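Local coordinates for protein tylactone synthase starter module and modules 1 & 2 (Streptomyces fradiae, PDB 2Z5L) that probably reduces the beta-keto group of a carrier-bound polyketide intermediate with NADPH, setting hydroxyl stereochemistry as the first ketoreductase of tylosin biosynthesis, at residues E445-P457 with V477-T489. Residues are numbered along the deposited sequence; the frame is centred on the assembly and turned at random.
Sequences ESLSRRGLRAMDP and VVDVDWERFAPAT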
ATOM      1  N   GLU A 445     -16.984  -0.772  -5.064  1.00 34.37           N
ATOM      2  CA  GLU A 445     -18.273  -0.102  -4.924  1.00 37.30           C
ATOM      3  C   GLU A 445     -18.133   1.201  -4.131  1.00 37.73           C
ATOM      4  O   GLU A 445     -18.805   2.187  -4.423  1.00 38.08           O
ATOM      5  CB  GLU A 445     -19.278  -1.029  -4.226  1.00 35.93           C
ATOM      6  CG  GLU A 445     -19.783  -2.161  -5.103  1.00 37.91           C
ATOM      7  CD  GLU A 445     -20.608  -3.181  -4.341  1.00 38.36           C
ATOM      8  OE1 GLU A 445     -21.232  -2.819  -3.316  1.00 42.43           O
ATOM      9  OE2 GLU A 445     -20.650  -4.351  -4.770  1.00 36.29           O
ATOM     10  N   SER A 446     -17.257   1.202  -3.132  1.00 38.46           N
ATOM     11  CA  SER A 446     -17.050   2.392  -2.329  1.00 38.95           C
ATOM     12  C   SER A 446     -16.300   3.458  -3.100  1.00 39.44           C
ATOM     13  O   SER A 446     -16.665   4.635  -3.053  1.00 42.09           O
ATOM     14  CB  SER A 446     -16.283   2.069  -1.056  1.00 37.98           C
ATOM     15  OG  SER A 446     -15.947   3.264  -0.369  1.00 42.08           O
ATOM     16  N   LEU A 447     -15.248   3.053  -3.804  1.00 38.03           N
ATOM     17  CA  LEU A 447     -14.444   3.978  -4.601  1.00 37.68           C
ATOM     18  C   LEU A 447     -15.289   4.598  -5.702  1.00 38.78           C
ATOM     19  O   LEU A 447     -15.097   5.752  -6.071  1.00 38.75           O
ATOM     20  CB  LEU A 447     -13.269   3.242  -5.248  1.00 35.80           C
ATOM     21  CG  LEU A 447     -12.117   2.786  -4.363  1.00 36.25           C
ATOM     22  CD1 LEU A 447     -11.138   1.948  -5.186  1.00 33.96           C
ATOM     23  CD2 LEU A 447     -11.431   3.996  -3.769  1.00 31.83           C
ATOM     24  N   SER A 448     -16.224   3.816  -6.223  1.00 39.18           N
ATOM     25  CA  SER A 448     -17.091   4.275  -7.288  1.00 42.65           C
ATOM     26  C   SER A 448     -17.918   5.473  -6.849  1.00 43.83           C
ATOM     27  O   SER A 448     -17.858   6.532  -7.473  1.00 46.53           O
ATOM     28  CB  SER A 448     -18.010   3.139  -7.729  1.00 42.71           C
ATOM     29  OG  SER A 448     -18.645   3.457  -8.954  1.00 44.99           O
ATOM     30  N   ARG A 449     -18.671   5.312  -5.767  1.00 45.83           N
ATOM     31  CA  ARG A 449     -19.514   6.391  -5.264  1.00 48.62           C
ATOM     32  C   ARG A 449     -18.698   7.612  -4.864  1.00 47.98           C
ATOM     33  O   ARG A 449     -19.124   8.748  -5.077  1.00 49.29           O
ATOM     34  CB  ARG A 449     -20.360   5.908  -4.079  1.00 49.96           C
ATOM     35  CG  ARG A 449     -21.440   4.904  -4.467  1.00 53.06           C
ATOM     36  CD  ARG A 449     -22.451   5.518  -5.444  1.00 56.61           C
ATOM     37  NE  ARG A 449     -23.235   4.512  -6.161  1.00 57.29           N
ATOM     38  CZ  ARG A 449     -24.055   3.639  -5.585  1.00 59.28           C
ATOM     39  NH1 ARG A 449     -24.213   3.639  -4.265  1.00 59.97           N
ATOM     40  NH2 ARG A 449     -24.721   2.764  -6.334  1.00 59.89           N
ATOM     41  N   ARG A 450     -17.520   7.386  -4.297  1.00 48.09           N
ATOM     42  CA  ARG A 450     -16.674   8.496  -3.887  1.00 48.74           C
ATOM     43  C   ARG A 450     -16.222   9.342  -5.082  1.00 48.93           C
ATOM     44  O   ARG A 450     -15.729  10.458  -4.909  1.00 50.92           O
ATOM     45  CB  ARG A 450     -15.450   7.983  -3.110  1.00 48.82           C
ATOM     46  CG  ARG A 450     -15.762   7.446  -1.703  1.00 46.80           C
ATOM     47  CD  ARG A 450     -14.530   6.787  -1.063  1.00 45.49           C
ATOM     48  NE  ARG A 450     -13.429   7.720  -0.846  1.00 43.60           N
ATOM     49  CZ  ARG A 450     -12.200   7.364  -0.478  1.00 46.32           C
ATOM     50  NH1 ARG A 450     -11.265   8.295  -0.307  1.00 46.61           N
ATOM     51  NH2 ARG A 450     -11.897   6.082  -0.286  1.00 46.26           N
ATOM     52  N   GLY A 451     -16.394   8.819  -6.293  1.00 49.16           N
ATOM     53  CA  GLY A 451     -15.993   9.573  -7.471  1.00 48.52           C
ATOM     54  C   GLY A 451     -15.003   8.959  -8.453  1.00 49.08           C
ATOM     55  O   GLY A 451     -14.619   9.619  -9.425  1.00 49.16           O
ATOM     56  N   LEU A 452     -14.574   7.719  -8.226  1.00 46.73           N
ATOM     57  CA  LEU A 452     -13.641   7.096  -9.160  1.00 44.03           C
ATOM     58  C   LEU A 452     -14.400   6.550 -10.354  1.00 43.44           C
ATOM     59  O   LEU A 452     -15.508   6.034 -10.214  1.00 39.81           O
ATOM     60  CB  LEU A 452     -12.869   5.944  -8.517  1.00 43.49           C
ATOM     61  CG  LEU A 452     -11.865   6.218  -7.403  1.00 43.30           C
ATOM     62  CD1 LEU A 452     -10.896   5.039  -7.338  1.00 43.96           C
ATOM     63  CD2 LEU A 452     -11.112   7.485  -7.660  1.00 42.48           C
ATOM     64  N   ARG A 453     -13.795   6.663 -11.531  1.00 43.40           N
ATOM     65  CA  ARG A 453     -14.413   6.172 -12.756  1.00 44.43           C
ATOM     66  C   ARG A 453     -13.588   5.026 -13.326  1.00 42.88           C
ATOM     67  O   ARG A 453     -12.364   5.028 -13.230  1.00 43.31           O
ATOM     68  CB  ARG A 453     -14.509   7.311 -13.771  1.00 46.90           C
ATOM     69  CG  ARG A 453     -15.481   8.402 -13.363  1.00 51.18           C
ATOM     70  CD  ARG A 453     -15.395   9.641 -14.266  1.00 52.91           C
ATOM     71  NE  ARG A 453     -14.084  10.285 -14.216  1.00 53.67           N
ATOM     72  CZ  ARG A 453     -13.885  11.582 -14.427  1.00 53.22           C
ATOM     73  NH1 ARG A 453     -14.917  12.365 -14.697  1.00 52.56           N
ATOM     74  NH2 ARG A 453     -12.659  12.096 -14.378  1.00 53.91           N
ATOM     75  N   ALA A 454     -14.262   4.045 -13.911  1.00 41.85           N
ATOM     76  CA  ALA A 454     -13.585   2.892 -14.498  1.00 40.37           C
ATOM     77  C   ALA A 454     -12.750   3.308 -15.710  1.00 39.76           C
ATOM     78  O   ALA A 454     -13.291   3.727 -16.728  1.00 42.11           O
ATOM     79  CB  ALA A 454     -14.614   1.838 -14.910  1.00 40.00           C
ATOM     80  N   MET A 455     -11.430   3.186 -15.601  1.00 37.53           N
ATOM     81  CA  MET A 455     -10.544   3.552 -16.692  1.00 35.24           C
ATOM     82  C   MET A 455     -10.671   2.564 -17.846  1.00 36.08           C
ATOM     83  O   MET A 455     -10.882   1.377 -17.617  1.00 36.42           O
ATOM     84  CB  MET A 455      -9.101   3.560 -16.205  1.00 36.19           C
ATOM     85  CG  MET A 455      -8.821   4.551 -15.107  1.00 33.90           C
ATOM     86  SD  MET A 455      -7.084   4.484 -14.684  1.00 38.89           S
ATOM     87  CE  MET A 455      -7.131   3.312 -13.368  1.00 38.48           C
ATOM     88  N   ASP A 456     -10.545   3.043 -19.083  1.00 35.12           N
ATOM     89  CA  ASP A 456     -10.646   2.151 -20.230  1.00 33.39           C
ATOM     90  C   ASP A 456      -9.437   1.227 -20.237  1.00 33.24           C
ATOM     91  O   ASP A 456      -8.293   1.679 -20.185  1.00 32.45           O
ATOM     92  CB  ASP A 456     -10.730   2.948 -21.545  1.00 34.61           C
ATOM     93  CG  ASP A 456     -10.501   2.074 -22.785  1.00 36.79           C
ATOM     94  OD1 ASP A 456      -9.372   2.088 -23.321  1.00 35.98           O
ATOM     95  OD2 ASP A 456     -11.440   1.358 -23.214  1.00 36.07           O
ATOM     96  N   PRO A 457      -9.679  -0.087 -20.302  1.00 33.35           N
ATOM     97  CA  PRO A 457      -8.615  -1.096 -20.310  1.00 34.48           C
ATOM     98  C   PRO A 457      -7.408  -0.698 -21.153  1.00 33.89           C
ATOM     99  O   PRO A 457      -6.288  -0.649 -20.655  1.00 34.06           O
ATOM    100  CB  PRO A 457      -9.328  -2.342 -20.838  1.00 34.34           C
ATOM    101  CG  PRO A 457     -10.692  -2.185 -20.268  1.00 34.51           C
ATOM    102  CD  PRO A 457     -10.994  -0.710 -20.524  1.00 33.40           C
ATOM    103  N   VAL A 477      -2.139   6.013 -11.198  1.00 35.04           N
ATOM    104  CA  VAL A 477      -2.859   6.278 -12.431  1.00 32.81           C
ATOM    105  C   VAL A 477      -4.318   6.020 -12.128  1.00 33.03           C
ATOM    106  O   VAL A 477      -4.748   4.869 -12.079  1.00 35.01           O
ATOM    107  CB  VAL A 477      -2.405   5.336 -13.566  1.00 30.99           C
ATOM    108  CG1 VAL A 477      -3.218   5.612 -14.818  1.00 30.39           C
ATOM    109  CG2 VAL A 477      -0.920   5.527 -13.846  1.00 27.91           C
ATOM    110  N   VAL A 478      -5.080   7.082 -11.903  1.00 34.05           N
ATOM    111  CA  VAL A 478      -6.498   6.922 -11.599  1.00 36.27           C
ATOM    112  C   VAL A 478      -7.359   7.994 -12.242  1.00 38.08           C
ATOM    113  O   VAL A 478      -6.941   9.139 -12.391  1.00 40.34           O
ATOM    114  CB  VAL A 478      -6.776   6.997 -10.078  1.00 35.60           C
ATOM    115  CG1 VAL A 478      -8.218   6.602  -9.805  1.00 37.94           C
ATOM    116  CG2 VAL A 478      -5.818   6.115  -9.310  1.00 34.65           C
ATOM    117  N   ASP A 479      -8.577   7.618 -12.603  1.00 39.10           N
ATOM    118  CA  ASP A 479      -9.517   8.556 -13.192  1.00 41.37           C
ATOM    119  C   ASP A 479     -10.544   8.884 -12.110  1.00 42.67           C
ATOM    120  O   ASP A 479     -11.341   8.023 -11.712  1.00 40.93           O
ATOM    121  CB  ASP A 479     -10.198   7.938 -14.415  1.00 43.92           C
ATOM    122  CG  ASP A 479     -11.209   8.877 -15.050  1.00 47.22           C
ATOM    123  OD1 ASP A 479     -10.939  10.095 -15.097  1.00 47.65           O
ATOM    124  OD2 ASP A 479     -12.266   8.401 -15.509  1.00 49.20           O
ATOM    125  N   VAL A 480     -10.519  10.137 -11.644  1.00 42.13           N
ATOM    126  CA  VAL A 480     -11.407  10.596 -10.569  1.00 42.49           C
ATOM    127  C   VAL A 480     -12.166  11.902 -10.781  1.00 44.05           C
ATOM    128  O   VAL A 480     -11.601  12.892 -11.234  1.00 43.03           O
ATOM    129  CB  VAL A 480     -10.639  10.823  -9.259  1.00 41.79           C
ATOM    130  CG1 VAL A 480     -11.592  10.715  -8.084  1.00 40.77           C
ATOM    131  CG2 VAL A 480      -9.484   9.872  -9.154  1.00 43.29           C
ATOM    132  N   ASP A 481     -13.440  11.895 -10.402  1.00 45.34           N
ATOM    133  CA  ASP A 481     -14.292  13.077 -10.484  1.00 46.90           C
ATOM    134  C   ASP A 481     -14.098  13.868  -9.181  1.00 48.48           C
ATOM    135  O   ASP A 481     -14.920  13.792  -8.265  1.00 47.55           O
ATOM    136  CB  ASP A 481     -15.762  12.666 -10.624  1.00 45.80           C
ATOM    137  CG  ASP A 481     -16.705  13.856 -10.661  1.00 47.51           C
ATOM    138  OD1 ASP A 481     -17.945  13.633 -10.673  1.00 44.61           O
ATOM    139  OD2 ASP A 481     -16.213  15.009 -10.682  1.00 47.57           O
ATOM    140  N   TRP A 482     -12.996  14.610  -9.107  1.00 50.73           N
ATOM    141  CA  TRP A 482     -12.667  15.413  -7.937  1.00 53.67           C
ATOM    142  C   TRP A 482     -13.831  16.243  -7.404  1.00 56.58           C
ATOM    143  O   TRP A 482     -13.897  16.526  -6.207  1.00 56.29           O
ATOM    144  CB  TRP A 482     -11.499  16.339  -8.256  1.00 53.44           C
ATOM    145  CG  TRP A 482     -10.182  15.636  -8.382  1.00 54.99           C
ATOM    146  CD1 TRP A 482      -9.323  15.685  -9.444  1.00 55.48           C
ATOM    147  CD2 TRP A 482      -9.544  14.826  -7.387  1.00 54.58           C
ATOM    148  NE1 TRP A 482      -8.186  14.961  -9.169  1.00 55.09           N
ATOM    149  CE2 TRP A 482      -8.297  14.425  -7.913  1.00 54.15           C
ATOM    150  CE3 TRP A 482      -9.904  14.406  -6.101  1.00 54.13           C
ATOM    151  CZ2 TRP A 482      -7.407  13.623  -7.198  1.00 53.48           C
ATOM    152  CZ3 TRP A 482      -9.022  13.611  -5.389  1.00 53.29           C
ATOM    153  CH2 TRP A 482      -7.784  13.226  -5.941  1.00 53.62           C
ATOM    154  N   GLU A 483     -14.739  16.646  -8.287  1.00 59.82           N
ATOM    155  CA  GLU A 483     -15.885  17.445  -7.871  1.00 63.01           C
ATOM    156  C   GLU A 483     -16.895  16.562  -7.155  1.00 63.78           C
ATOM    157  O   GLU A 483     -18.038  16.957  -6.929  1.00 64.22           O
ATOM    158  CB  GLU A 483     -16.544  18.112  -9.087  1.00 65.10           C
ATOM    159  CG  GLU A 483     -15.663  19.149  -9.788  1.00 66.77           C
ATOM    160  CD  GLU A 483     -15.397  20.385  -8.934  1.00 68.49           C
ATOM    161  OE1 GLU A 483     -14.554  21.213  -9.342  1.00 69.32           O
ATOM    162  OE2 GLU A 483     -16.030  20.531  -7.864  1.00 68.04           O
ATOM    163  N   ARG A 484     -16.464  15.360  -6.798  1.00 64.77           N
ATOM    164  CA  ARG A 484     -17.335  14.419  -6.116  1.00 65.58           C
ATOM    165  C   ARG A 484     -16.545  13.620  -5.091  1.00 64.16           C
ATOM    166  O   ARG A 484     -17.111  13.059  -4.159  1.00 65.03           O
ATOM    167  CB  ARG A 484     -17.964  13.475  -7.139  1.00 67.63           C
ATOM    168  CG  ARG A 484     -18.999  12.534  -6.561  1.00 70.79           C
ATOM    169  CD  ARG A 484     -19.576  11.655  -7.653  1.00 73.26           C
ATOM    170  NE  ARG A 484     -20.593  10.737  -7.147  1.00 76.10           N
ATOM    171  CZ  ARG A 484     -21.130   9.753  -7.864  1.00 77.00           C
ATOM    172  NH1 ARG A 484     -20.742   9.564  -9.120  1.00 77.30           N
ATOM    173  NH2 ARG A 484     -22.045   8.955  -7.326  1.00 77.48           N
ATOM    174  N   PHE A 485     -15.230  13.590  -5.268  1.00 62.82           N
ATOM    175  CA  PHE A 485     -14.346  12.856  -4.377  1.00 61.76           C
ATOM    176  C   PHE A 485     -13.966  13.688  -3.159  1.00 61.46           C
ATOM    177  O   PHE A 485     -14.175  13.269  -2.024  1.00 62.13           O
ATOM    178  CB  PHE A 485     -13.075  12.461  -5.126  1.00 61.09           C
ATOM    179  CG  PHE A 485     -12.282  11.380  -4.454  1.00 60.22           C
ATOM    180  CD1 PHE A 485     -12.596  10.044  -4.661  1.00 59.91           C
ATOM    181  CD2 PHE A 485     -11.221  11.697  -3.614  1.00 60.46           C
ATOM    182  CE1 PHE A 485     -11.861   9.032  -4.044  1.00 60.00           C
ATOM    183  CE2 PHE A 485     -10.478  10.695  -2.990  1.00 60.06           C
ATOM    184  CZ  PHE A 485     -10.801   9.362  -3.205  1.00 59.19           C
ATOM    185  N   ALA A 486     -13.396  14.865  -3.403  1.00 60.57           N
ATOM    186  CA  ALA A 486     -12.971  15.753  -2.329  1.00 59.81           C
ATOM    187  C   ALA A 486     -14.041  15.936  -1.257  1.00 58.70           C
ATOM    188  O   ALA A 486     -13.794  15.700  -0.077  1.00 59.41           O
ATOM    189  CB  ALA A 486     -12.560  17.107  -2.897  1.00 59.59           C
ATOM    190  N   PRO A 487     -15.253  16.349  -1.651  1.00 57.46           N
ATOM    191  CA  PRO A 487     -16.309  16.540  -0.654  1.00 56.29           C
ATOM    192  C   PRO A 487     -16.719  15.252   0.059  1.00 54.64           C
ATOM    193  O   PRO A 487     -16.932  15.246   1.273  1.00 54.37           O
ATOM    194  CB  PRO A 487     -17.448  17.144  -1.475  1.00 56.45           C
ATOM    195  CG  PRO A 487     -17.262  16.519  -2.820  1.00 56.62           C
ATOM    196  CD  PRO A 487     -15.759  16.604  -3.012  1.00 57.61           C
ATOM    197  N   ALA A 488     -16.820  14.165  -0.701  1.00 52.41           N
ATOM    198  CA  ALA A 488     -17.219  12.868  -0.156  1.00 50.35           C
ATOM    199  C   ALA A 488     -16.215  12.329   0.853  1.00 48.02           C
ATOM    200  O   ALA A 488     -16.557  12.011   1.991  1.00 46.70           O
ATOM    201  CB  ALA A 488     -17.400  11.868  -1.289  1.00 49.65           C
ATOM    202  N   THR A 489     -14.971  12.223   0.414  1.00 46.91           N
ATOM    203  CA  THR A 489     -13.903  11.723   1.248  1.00 46.62           C
ATOM    204  C   THR A 489     -13.724  12.593   2.482  1.00 46.84           C
ATOM    205  O   THR A 489     -13.335  12.110   3.546  1.00 46.72           O
ATOM    206  CB  THR A 489     -12.603  11.672   0.445  1.00 46.61           C
ATOM    207  OG1 THR A 489     -12.781  10.786  -0.667  1.00 46.19           O
ATOM    208  CG2 THR A 489     -11.448  11.186   1.306  1.00 48.15           C
TER
HETATM  209  O   HOH W   1     -10.406   5.120 -11.564  1.00 24.77           O
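Arg-450 presents one edge of its guanidinium to Thr-489: NE (3.1 Å) and NH1 (2.9 Å) both donate to OG1, which lies only 5° out of the guanidinium plane. The bend at chi3 (63°) brings CE1 of Phe-485 over one guanidinium face, the planes 24° apart, while NH1 approaches the ring obliquely. Thr-489 OG1 in turn donates a hydrogen bond to Phe-485 O, and Asn-398 accepts from Arg-450 NH2, so this buried guanidinium is fixed on two fronts. Gly-451, at positive phi, ends helix 442-450 with a Schellman motif. Beyond it, the chain pairs with 479-481 through two nearly straight backbone bonds, Asp-481 N to Gly-451 O (2.7 Å) and Arg-453 N to Asp-479 O (2.8 Å). Arg-453 crosses the Asp-479 carboxylate: NH2 meets OD1 at 2.7 Å from above the carboxylate plane, a salt bridge supplemented by a weak NE bond to OD2. Leu-452 presses CD2 against both methyls of Val-480, tightly, at 3.3 Å from CG1 and from CG2. Met-455 and Asp-479 run antiparallel, CG of the one 3.7 Å from CB of the other. A single beta bridge thus joins the exit of helix 442-450 to the entry of helix 482-492, beside strand 474-477 of the Rossmann-type ketoreductase fold.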